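Local structure of putative glycoside hydrolase (Bacteroides thetaiotaomicron VPI-5482, 3HBZ) at residues A[9-14]-A[83-88]; A[199-204]-A[252-257]; A[245-250]-A[304-309]. The protein binds calcium and may take part in carbohydrate metabolism, possibly as a glycoside hydrolase, although its activity is not established. All coordinates share one frame; numbering follows the deposited sequence.

Interaction 1: A[9-14]-A[83-88]. With NA (sodium ion), chain E; CA (calcium ion), chain C; CAC (cacodylate ion), chain F.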
loop_
_atom_site.group_PDB
_atom_site.type_symbol
_atom_site.label_atom_id
_atom_site.label_comp_id
_atom_site.label_asym_id
_atom_site.label_seq_id
_atom_site.Cartn_x
_atom_site.Cartn_y
_atom_site.Cartn_z
ATOM N N GLU A 9 -5.294 21.000 -12.710
ATOM C CA GLU A 9 -6.073 19.789 -13.000
ATOM C C GLU A 9 -7.229 19.551 -11.973
ATOM O O GLU A 9 -7.057 19.747 -10.773
ATOM C CB GLU A 9 -5.137 18.569 -13.010
ATOM C CG GLU A 9 -5.210 17.711 -14.245
ATOM C CD GLU A 9 -3.963 17.764 -15.123
ATOM O OE1 GLU A 9 -3.408 18.866 -15.301
ATOM O OE2 GLU A 9 -3.559 16.700 -15.665
ATOM N N ALA A 10 -8.392 19.131 -12.475
ATOM C CA ALA A 10 -9.488 18.806 -11.662
ATOM C C ALA A 10 -9.606 17.285 -11.361
ATOM O O ALA A 10 -9.298 16.390 -12.168
ATOM C CB ALA A 10 -10.728 19.354 -12.255
ATOM N N ASP A 11 -10.007 17.029 -10.134
ATOM C CA ASP A 11 -9.924 15.726 -9.550
ATOM C C ASP A 11 -11.291 15.115 -9.338
ATOM O O ASP A 11 -12.288 15.810 -9.142
ATOM C CB ASP A 11 -9.226 15.828 -8.206
ATOM C CG ASP A 11 -7.823 16.403 -8.329
ATOM O OD1 ASP A 11 -7.078 16.069 -9.270
ATOM O OD2 ASP A 11 -7.472 17.225 -7.509
ATOM N N ILE A 12 -11.298 13.793 -9.314
ATOM C CA ILE A 12 -12.336 13.040 -8.644
ATOM C C ILE A 12 -11.981 13.045 -7.183
ATOM O O ILE A 12 -10.918 12.581 -6.827
ATOM C CB ILE A 12 -12.380 11.594 -9.134
ATOM C CG1 ILE A 12 -12.839 11.557 -10.614
ATOM C CG2 ILE A 12 -13.337 10.778 -8.283
ATOM C CD1 ILE A 12 -12.814 10.135 -11.251
ATOM N N LEU A 13 -12.884 13.536 -6.347
ATOM C CA LEU A 13 -12.627 13.665 -4.906
ATOM C C LEU A 13 -13.241 12.552 -4.108
ATOM O O LEU A 13 -12.848 12.336 -2.993
ATOM C CB LEU A 13 -13.131 15.015 -4.388
ATOM C CG LEU A 13 -12.466 16.237 -5.013
ATOM C CD1 LEU A 13 -13.230 17.484 -4.545
ATOM C CD2 LEU A 13 -10.958 16.268 -4.608
ATOM N N SER A 14 -14.226 11.848 -4.659
ATOM C CA SER A 14 -14.810 10.674 -3.981
ATOM C C SER A 14 -15.514 9.799 -4.968
ATOM O O SER A 14 -15.837 10.239 -6.066
ATOM C CB SER A 14 -15.810 11.080 -2.857
ATOM O OG SER A 14 -17.050 11.594 -3.382
ATOM N N TRP A 83 -7.608 22.159 -18.819
ATOM C CA TRP A 83 -6.995 21.088 -18.043
ATOM C C TRP A 83 -7.913 19.882 -17.998
ATOM O O TRP A 83 -9.091 20.013 -17.701
ATOM C CB TRP A 83 -6.667 21.539 -16.601
ATOM C CG TRP A 83 -5.697 22.653 -16.549
ATOM C CD1 TRP A 83 -5.989 23.960 -16.313
ATOM C CD2 TRP A 83 -4.278 22.594 -16.787
ATOM N NE1 TRP A 83 -4.845 24.732 -16.390
ATOM C CE2 TRP A 83 -3.783 23.918 -16.687
ATOM C CE3 TRP A 83 -3.384 21.560 -17.070
ATOM C CZ2 TRP A 83 -2.432 24.220 -16.798
ATOM C CZ3 TRP A 83 -2.054 21.858 -17.212
ATOM C CH2 TRP A 83 -1.577 23.182 -17.079
ATOM N N LYS A 84 -7.362 18.706 -18.287
ATOM C CA LYS A 84 -8.119 17.437 -18.278
ATOM C C LYS A 84 -7.291 16.369 -17.566
ATOM O O LYS A 84 -6.082 16.455 -17.519
ATOM C CB LYS A 84 -8.425 16.955 -19.702
ATOM C CG LYS A 84 -9.218 17.941 -20.539
ATOM C CD LYS A 84 -9.479 17.385 -21.953
ATOM C CE LYS A 84 -10.793 18.002 -22.558
ATOM N NZ LYS A 84 -10.988 17.496 -23.941
ATOM N N LYS A 85 -7.927 15.379 -16.980
ATOM C CA LYS A 85 -7.182 14.286 -16.399
ATOM C C LYS A 85 -7.958 13.022 -16.662
ATOM O O LYS A 85 -9.152 12.992 -16.431
ATOM C CB LYS A 85 -7.023 14.468 -14.869
ATOM C CG LYS A 85 -5.717 13.916 -14.359
ATOM C CD LYS A 85 -5.710 13.464 -12.878
ATOM C CE LYS A 85 -6.225 14.481 -11.908
ATOM N NZ LYS A 85 -5.702 14.186 -10.518
ATOM N N LYS A 86 -7.264 11.965 -17.042
ATOM C CA LYS A 86 -7.889 10.677 -17.233
ATOM C C LYS A 86 -7.691 9.835 -15.997
ATOM O O LYS A 86 -6.587 9.745 -15.473
ATOM C CB LYS A 86 -7.249 9.968 -18.450
ATOM C CG LYS A 86 -8.196 9.146 -19.272
ATOM C CD LYS A 86 -7.721 9.045 -20.776
ATOM C CE LYS A 86 -6.359 8.344 -20.930
ATOM N NZ LYS A 86 -5.865 8.214 -22.366
ATOM N N TYR A 87 -8.765 9.210 -15.542
ATOM C CA TYR A 87 -8.706 8.241 -14.473
ATOM C C TYR A 87 -9.075 6.883 -15.022
ATOM O O TYR A 87 -10.000 6.798 -15.833
ATOM C CB TYR A 87 -9.714 8.598 -13.398
ATOM C CG TYR A 87 -9.344 9.724 -12.466
ATOM C CD1 TYR A 87 -9.592 11.040 -12.801
ATOM C CD2 TYR A 87 -8.849 9.461 -11.192
ATOM C CE1 TYR A 87 -9.291 12.065 -11.923
ATOM C CE2 TYR A 87 -8.562 10.479 -10.300
ATOM C CZ TYR A 87 -8.818 11.772 -10.658
ATOM O OH TYR A 87 -8.504 12.791 -9.803
ATOM N N THR A 88 -8.357 5.853 -14.573
ATOM C CA THR A 88 -8.700 4.462 -14.752
ATOM C C THR A 88 -9.404 3.945 -13.506
ATOM O O THR A 88 -8.847 3.914 -12.418
ATOM C CB THR A 88 -7.445 3.608 -15.001
ATOM O OG1 THR A 88 -6.775 4.091 -16.172
ATOM C CG2 THR A 88 -7.783 2.109 -15.198
HETATM NA NA NA E . -5.363 17.917 -9.074
HETATM CA CA CA C . -3.946 16.459 -18.322
HETATM AS AS CAC F . -4.180 18.926 -20.779
HETATM O O1 CAC F . -4.433 18.344 -19.149
HETATM O O2 CAC F . -5.329 18.407 -21.980
HETATM C C1 CAC F . -3.992 20.860 -20.627
HETATM C C2 CAC F . -2.469 18.195 -21.426
HETATM O O HOH W 1 -3.809 16.126 -10.321
HETATM O O HOH W 2 -4.580 15.436 -20.488
HETATM O O HOH W 3 -3.341 14.571 -17.089
HETATM O O HOH W 4 -4.936 16.831 -7.326
#

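Interaction 2: A[199-204]-A[252-257]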
loop_
_atom_site.group_PDB
_atom_site.type_symbol
_atom_site.label_atom_id
_atom_site.label_comp_id
_atom_site.label_asym_id
_atom_site.label_seq_id
_atom_site.Cartn_x
_atom_site.Cartn_y
_atom_site.Cartn_z
ATOM N N ALA A 199 -0.108 8.364 6.716
ATOM C CA ALA A 199 -0.102 8.162 5.275
ATOM C C ALA A 199 -0.151 6.686 4.885
ATOM O O ALA A 199 -0.711 6.346 3.836
ATOM C CB ALA A 199 1.132 8.816 4.651
ATOM N N THR A 200 0.462 5.818 5.677
ATOM C CA THR A 200 0.479 4.374 5.396
ATOM C C THR A 200 -0.742 3.714 6.012
ATOM O O THR A 200 -0.763 3.402 7.205
ATOM C CB THR A 200 1.778 3.704 5.909
ATOM O OG1 THR A 200 1.934 3.987 7.278
ATOM C CG2 THR A 200 2.995 4.254 5.202
ATOM N N LYS A 201 -1.756 3.473 5.172
ATOM C CA LYS A 201 -2.985 2.871 5.622
ATOM C C LYS A 201 -2.918 1.381 5.380
ATOM O O LYS A 201 -2.905 0.933 4.255
ATOM C CB LYS A 201 -4.187 3.477 4.917
ATOM C CG LYS A 201 -4.389 4.964 5.269
ATOM C CD LYS A 201 -5.633 5.551 4.629
ATOM C CE LYS A 201 -6.054 6.872 5.316
ATOM N NZ LYS A 201 -7.118 7.652 4.574
ATOM N N PHE A 202 -2.866 0.632 6.466
ATOM C CA PHE A 202 -2.601 -0.796 6.420
ATOM C C PHE A 202 -3.877 -1.608 6.464
ATOM O O PHE A 202 -4.664 -1.540 7.435
ATOM C CB PHE A 202 -1.761 -1.216 7.643
ATOM C CG PHE A 202 -0.396 -0.551 7.741
ATOM C CD1 PHE A 202 0.462 -0.496 6.647
ATOM C CD2 PHE A 202 0.051 -0.039 8.968
ATOM C CE1 PHE A 202 1.745 0.080 6.743
ATOM C CE2 PHE A 202 1.350 0.522 9.074
ATOM C CZ PHE A 202 2.189 0.584 7.976
ATOM N N GLY A 203 -4.063 -2.417 5.429
ATOM C CA GLY A 203 -4.981 -3.568 5.488
ATOM C C GLY A 203 -6.091 -3.527 4.460
ATOM O O GLY A 203 -6.568 -2.450 4.125
ATOM N N LEU A 204 -6.521 -4.704 4.004
ATOM C CA LEU A 204 -7.702 -4.836 3.191
ATOM C C LEU A 204 -8.518 -6.016 3.736
ATOM O O LEU A 204 -7.996 -6.844 4.498
ATOM C CB LEU A 204 -7.331 -5.049 1.725
ATOM C CG LEU A 204 -6.771 -3.822 0.958
ATOM C CD1 LEU A 204 -6.330 -4.227 -0.496
ATOM C CD2 LEU A 204 -7.772 -2.693 0.949
ATOM N N VAL A 252 -12.895 2.738 13.001
ATOM C CA VAL A 252 -11.590 2.190 12.648
ATOM C C VAL A 252 -11.715 1.481 11.313
ATOM O O VAL A 252 -11.977 0.260 11.274
ATOM C CB VAL A 252 -11.078 1.189 13.701
ATOM C CG1 VAL A 252 -9.627 0.774 13.351
ATOM C CG2 VAL A 252 -11.186 1.769 15.163
ATOM N N PRO A 253 -11.608 2.254 10.215
ATOM C CA PRO A 253 -11.696 1.664 8.871
ATOM C C PRO A 253 -10.370 1.077 8.406
ATOM O O PRO A 253 -10.333 0.307 7.433
ATOM C CB PRO A 253 -12.109 2.855 7.986
ATOM C CG PRO A 253 -11.629 4.077 8.753
ATOM C CD PRO A 253 -11.761 3.734 10.193
ATOM N N THR A 254 -9.296 1.502 9.062
ATOM C CA THR A 254 -7.952 1.074 8.755
ATOM C C THR A 254 -7.085 1.292 10.008
ATOM O O THR A 254 -7.472 2.000 10.918
ATOM C CB THR A 254 -7.400 1.896 7.597
ATOM O OG1 THR A 254 -6.164 1.335 7.222
ATOM C CG2 THR A 254 -7.219 3.422 7.997
ATOM N N LEU A 255 -5.931 0.648 10.050
ATOM C CA LEU A 255 -4.872 0.979 10.988
ATOM C C LEU A 255 -3.816 1.663 10.136
ATOM O O LEU A 255 -3.900 1.648 8.880
ATOM C CB LEU A 255 -4.308 -0.292 11.658
ATOM C CG LEU A 255 -5.336 -1.027 12.544
ATOM C CD1 LEU A 255 -4.683 -2.142 13.350
ATOM C CD2 LEU A 255 -6.078 -0.022 13.487
ATOM N N ASP A 256 -2.838 2.254 10.808
ATOM C CA ASP A 256 -1.725 2.947 10.166
ATOM C C ASP A 256 -0.457 2.896 10.977
ATOM O O ASP A 256 -0.339 2.093 11.932
ATOM C CB ASP A 256 -2.117 4.368 9.831
ATOM C CG ASP A 256 -2.562 5.149 11.046
ATOM O OD1 ASP A 256 -2.025 4.944 12.149
ATOM O OD2 ASP A 256 -3.422 6.011 10.845
ATOM N N GLY A 257 0.529 3.714 10.600
ATOM C CA GLY A 257 1.776 3.716 11.340
ATOM C C GLY A 257 1.697 4.136 12.799
ATOM O O GLY A 257 2.631 3.907 13.555
HETATM O O HOH W 5 -6.538 0.353 4.618
#

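Interaction 3: A[245-250]-A[304-309]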
loop_
_atom_site.group_PDB
_atom_site.type_symbol
_atom_site.label_atom_id
_atom_site.label_comp_id
_atom_site.label_asym_id
_atom_site.label_seq_id
_atom_site.Cartn_x
_atom_site.Cartn_y
_atom_site.Cartn_z
HETATM N N MSE A 245 -3.940 -8.690 11.610
HETATM C CA MSE A 245 -5.359 -8.877 11.357
HETATM C C MSE A 245 -6.074 -8.060 12.429
HETATM O O MSE A 245 -5.748 -8.160 13.636
HETATM C CB MSE A 245 -5.742 -10.315 11.511
HETATM C CG MSE A 245 -7.128 -10.606 10.982
HETATM SE SE MSE A 245 -7.582 -12.395 11.344
HETATM C CE MSE A 245 -9.201 -12.496 10.227
ATOM N N TYR A 246 -7.010 -7.230 11.991
ATOM C CA TYR A 246 -7.830 -6.445 12.900
ATOM C C TYR A 246 -9.270 -6.329 12.429
ATOM O O TYR A 246 -9.574 -6.416 11.243
ATOM C CB TYR A 246 -7.231 -5.028 13.068
ATOM C CG TYR A 246 -7.144 -4.246 11.779
ATOM C CD1 TYR A 246 -6.076 -4.401 10.902
ATOM C CD2 TYR A 246 -8.161 -3.357 11.406
ATOM C CE1 TYR A 246 -5.987 -3.647 9.709
ATOM C CE2 TYR A 246 -8.090 -2.622 10.191
ATOM C CZ TYR A 246 -7.020 -2.757 9.366
ATOM O OH TYR A 246 -7.028 -2.052 8.162
ATOM N N GLU A 247 -10.149 -6.101 13.387
ATOM C CA GLU A 247 -11.537 -5.872 13.132
ATOM C C GLU A 247 -11.794 -4.385 12.769
ATOM O O GLU A 247 -11.346 -3.481 13.472
ATOM C CB GLU A 247 -12.332 -6.217 14.389
ATOM C CG GLU A 247 -13.832 -6.061 14.158
ATOM C CD GLU A 247 -14.678 -6.552 15.338
ATOM O OE1 GLU A 247 -14.108 -7.153 16.267
ATOM O OE2 GLU A 247 -15.916 -6.349 15.291
ATOM N N THR A 248 -12.520 -4.156 11.675
ATOM C CA THR A 248 -12.863 -2.812 11.250
ATOM C C THR A 248 -14.164 -2.374 11.915
ATOM O O THR A 248 -14.893 -3.178 12.453
ATOM C CB THR A 248 -13.002 -2.719 9.724
ATOM O OG1 THR A 248 -13.952 -3.674 9.281
ATOM C CG2 THR A 248 -11.670 -2.996 9.031
ATOM N N SER A 249 -14.404 -1.073 11.929
ATOM C CA SER A 249 -15.667 -0.522 12.386
ATOM C C SER A 249 -15.808 0.847 11.755
ATOM O O SER A 249 -14.925 1.302 11.038
ATOM C CB SER A 249 -15.643 -0.348 13.899
ATOM O OG SER A 249 -14.605 0.572 14.225
ATOM N N GLU A 250 -16.910 1.510 12.071
ATOM C CA GLU A 250 -17.155 2.859 11.635
ATOM C C GLU A 250 -16.020 3.768 12.073
ATOM O O GLU A 250 -15.522 4.535 11.265
ATOM C CB GLU A 250 -18.520 3.362 12.172
ATOM C CG GLU A 250 -19.103 4.503 11.337
ATOM C CD GLU A 250 -20.359 5.136 11.961
ATOM O OE1 GLU A 250 -21.027 4.472 12.789
ATOM O OE2 GLU A 250 -20.660 6.305 11.617
ATOM N N GLY A 304 -16.815 -10.094 6.191
ATOM C CA GLY A 304 -15.751 -9.191 5.779
ATOM C C GLY A 304 -15.399 -8.075 6.763
ATOM O O GLY A 304 -14.857 -7.042 6.350
ATOM N N LYS A 305 -15.664 -8.301 8.048
ATOM C CA LYS A 305 -15.370 -7.338 9.130
ATOM C C LYS A 305 -13.922 -7.362 9.630
ATOM O O LYS A 305 -13.594 -6.620 10.552
ATOM C CB LYS A 305 -16.284 -7.603 10.344
ATOM C CG LYS A 305 -17.774 -7.493 10.103
ATOM C CD LYS A 305 -18.148 -6.131 9.560
ATOM C CE LYS A 305 -19.673 -5.894 9.546
ATOM N NZ LYS A 305 -19.935 -4.612 8.810
ATOM N N TYR A 306 -13.056 -8.190 9.035
ATOM C CA TYR A 306 -11.624 -8.199 9.405
ATOM C C TYR A 306 -10.784 -7.853 8.199
ATOM O O TYR A 306 -11.092 -8.262 7.075
ATOM C CB TYR A 306 -11.160 -9.567 9.982
ATOM C CG TYR A 306 -11.861 -9.983 11.265
ATOM C CD1 TYR A 306 -11.452 -9.502 12.512
ATOM C CD2 TYR A 306 -12.928 -10.860 11.236
ATOM C CE1 TYR A 306 -12.098 -9.867 13.679
ATOM C CE2 TYR A 306 -13.568 -11.250 12.402
ATOM C CZ TYR A 306 -13.147 -10.743 13.625
ATOM O OH TYR A 306 -13.810 -11.116 14.774
ATOM N N ASN A 307 -9.724 -7.085 8.451
ATOM C CA ASN A 307 -8.725 -6.792 7.479
ATOM C C ASN A 307 -7.429 -7.443 7.872
ATOM O O ASN A 307 -7.113 -7.602 9.073
ATOM C CB ASN A 307 -8.455 -5.279 7.414
ATOM C CG ASN A 307 -9.518 -4.507 6.657
ATOM O OD1 ASN A 307 -10.549 -5.062 6.255
ATOM N ND2 ASN A 307 -9.267 -3.197 6.468
ATOM N N VAL A 308 -6.628 -7.727 6.851
ATOM C CA VAL A 308 -5.283 -8.182 7.043
ATOM C C VAL A 308 -4.379 -7.233 6.298
ATOM O O VAL A 308 -4.727 -6.780 5.190
ATOM C CB VAL A 308 -5.065 -9.634 6.521
ATOM C CG1 VAL A 308 -3.549 -9.922 6.451
ATOM C CG2 VAL A 308 -5.769 -10.647 7.475
ATOM N N ALA A 309 -3.232 -6.931 6.908
ATOM C CA ALA A 309 -2.114 -6.252 6.251
ATOM C C ALA A 309 -0.848 -7.082 6.357
ATOM O O ALA A 309 -0.603 -7.743 7.382
ATOM C CB ALA A 309 -1.857 -4.857 6.895
HETATM O O HOH W 6 -13.291 -9.744 16.893
HETATM O O HOH W 7 -13.117 -5.075 6.886
#

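Interaction 1: A[9-14]-A[83-88]
I12 and Y87 make the tight end of this contact. The two side chains run antiparallel alongside one another, and methyl CD1 of I12 settles over one face of the phenol ring, 3.8 Å from the ring centroid and shifted toward its rim. The hydroxyl reaches on to the backbone: I12 N donates to Y87 OH at 3.0 Å. K85 also points at the 9-14 segment. Its chain bends at chi3 (-51°), which swings CE toward the carbonyl O of A10, and NZ ends 2.6 Å from D11 OD1 in a salt bridge. NZ meets that oxygen on its anti side, 27° out of the carboxylate plane. Y87 OH, N30 O and a sodium-bound water also lie around this ammonium, whose three hydrogens serve four acceptors in all. Both carboxylate oxygens of D11 hold the sodium ion, OD1 at 2.5 Å; waters and N7 complete the ligands.

The other end is looser and more exposed. E9 is poorly ordered and touches a crystal neighbour, as does W83; E9 OE1 approaches W83 CE3 obliquely at 3.2 Å. E9 OE2 and K84 O, 3.1 Å apart, are both acceptors, and the calcium ion brings them together, bound by K84 O at 2.3 Å and by OE2 at 2.7 Å. Two waters and the O1 of a cacodylate, probably from the crystallisation liquor, are also bound.

D11 OD1 thus lies between two cationic partners, K85 and sodium, which would probably keep its carboxylate ionised, and the calcium probably offsets the repulsion between E9 OE2 and K84 O.

Interaction 2: A[199-204]-A[252-257]
F202 and L255 face each other as a single antiparallel hydrogen-bonded bridge: F202 N donates to L255 O at 2.8 Å, with 159° at the hydrogen. The 200-202 strand is met here by a loop rather than by a second full strand, so the pairing goes no further. Two weaker CA-H...O contacts flank the bridge, K201 CA to L255 O and D256 CA to T200 O, the latter at 3.1 Å.

L255 O is gripped twice, because T254 OG1 also donates to it at 2.8 Å. In T254 the hydroxyl stands anti to the backbone N (chi1 -173°), facing the 199-204 segment, where it lies 3.7 Å from K201 CB. One water then donates to both T254 OG1 and G203 O, a second link between loop and strand. G203 itself adopts backbone angles at which a CB would collide with the preceding carbonyl oxygen.

On the other side of the bridge the F202 ring lies against the D256-G257 peptide, its CE2 3.5 Å from D256 C, in an oblique approach. T200 O sits over the centre of one face of the same ring. D256 CB packs on T200 O, while its carboxylate turns away, hydrogen-bonded to T258 and salt-bridged to K198.

The F202 ring also meets F183 edge-to-face and packs on Y242 of strand 240-247 and on A309 and V311 of strand 306-313. K201 bonds through its backbone to S186 of strand 185-187, and G257 similarly to L197 of helix 196-199; the loop thus runs beside the start of strand 200-205, next to the helix that precedes it.

Interaction 3: A[245-250]-A[304-309]
Y246 and N307 form the central hydrogen-bonded pair of this antiparallel contact. N307 N donates to Y246 O, and Y246 N to N307 O, each at 2.9 Å and nearly along the C=O axis. One step out, T248 N donates to K305 O at 2.9 Å. The Y246 ring, with CG placed between the backbone N and carbonyl carbon (chi1 60°), folds over its partner, and N307 CB lies under one face, 3.9 Å from the ring centroid.

M245, E247, Y306 and V308 lie on the opposite face of the sheet from Y246 and N307. Methyl CE of M245, modelled as selenomethionine, rests 3.5 Å from Y306 CB, its SE lies oblique to the Y306 ring, and CG touches V308 CG2. E247 CB packs at 3.7 Å from Y306 CE1.

Second-shell partners fix the polar ends. Y306 OH bonds to D297 N and shares a water with E247 OE1, E247 OE2 is salt-bridged to K300, and Y246 OH bonds to F202 O. An alanine at Y246 would probably leave F202 O without that mate and open a gap over N307 CB.

G304, with positive phi, ends helix 298-303 in a Schellman motif that delivers the chain into strand 306-313. Antiparallel pairing of this kind is consistent with the jelly-roll beta-sandwich of galactose-binding-like domains, the clan to which this family belongs.

In the fold
From the N terminus, interaction 1 closes first, joining the lead-in to strand 12-16 with the start of strand 84-92 across 68 intervening residues. It is complete before the others open, and its centre lies about 24 Å and about 30 Å from those of interactions 2 and 3. Those two cross: the chain passes 199-204, then 245-250, returns at 252-257 to close interaction 2, and reaches 304-309 to close interaction 3. They touch directly, through L204 O and V308 N among others, since strands 200-205 and 306-313 are neighbours. Interactions 2 and 3 thus knit the putative carbohydrate metabolism domain, while interaction 1 ties the N-terminal strands together beside their metals.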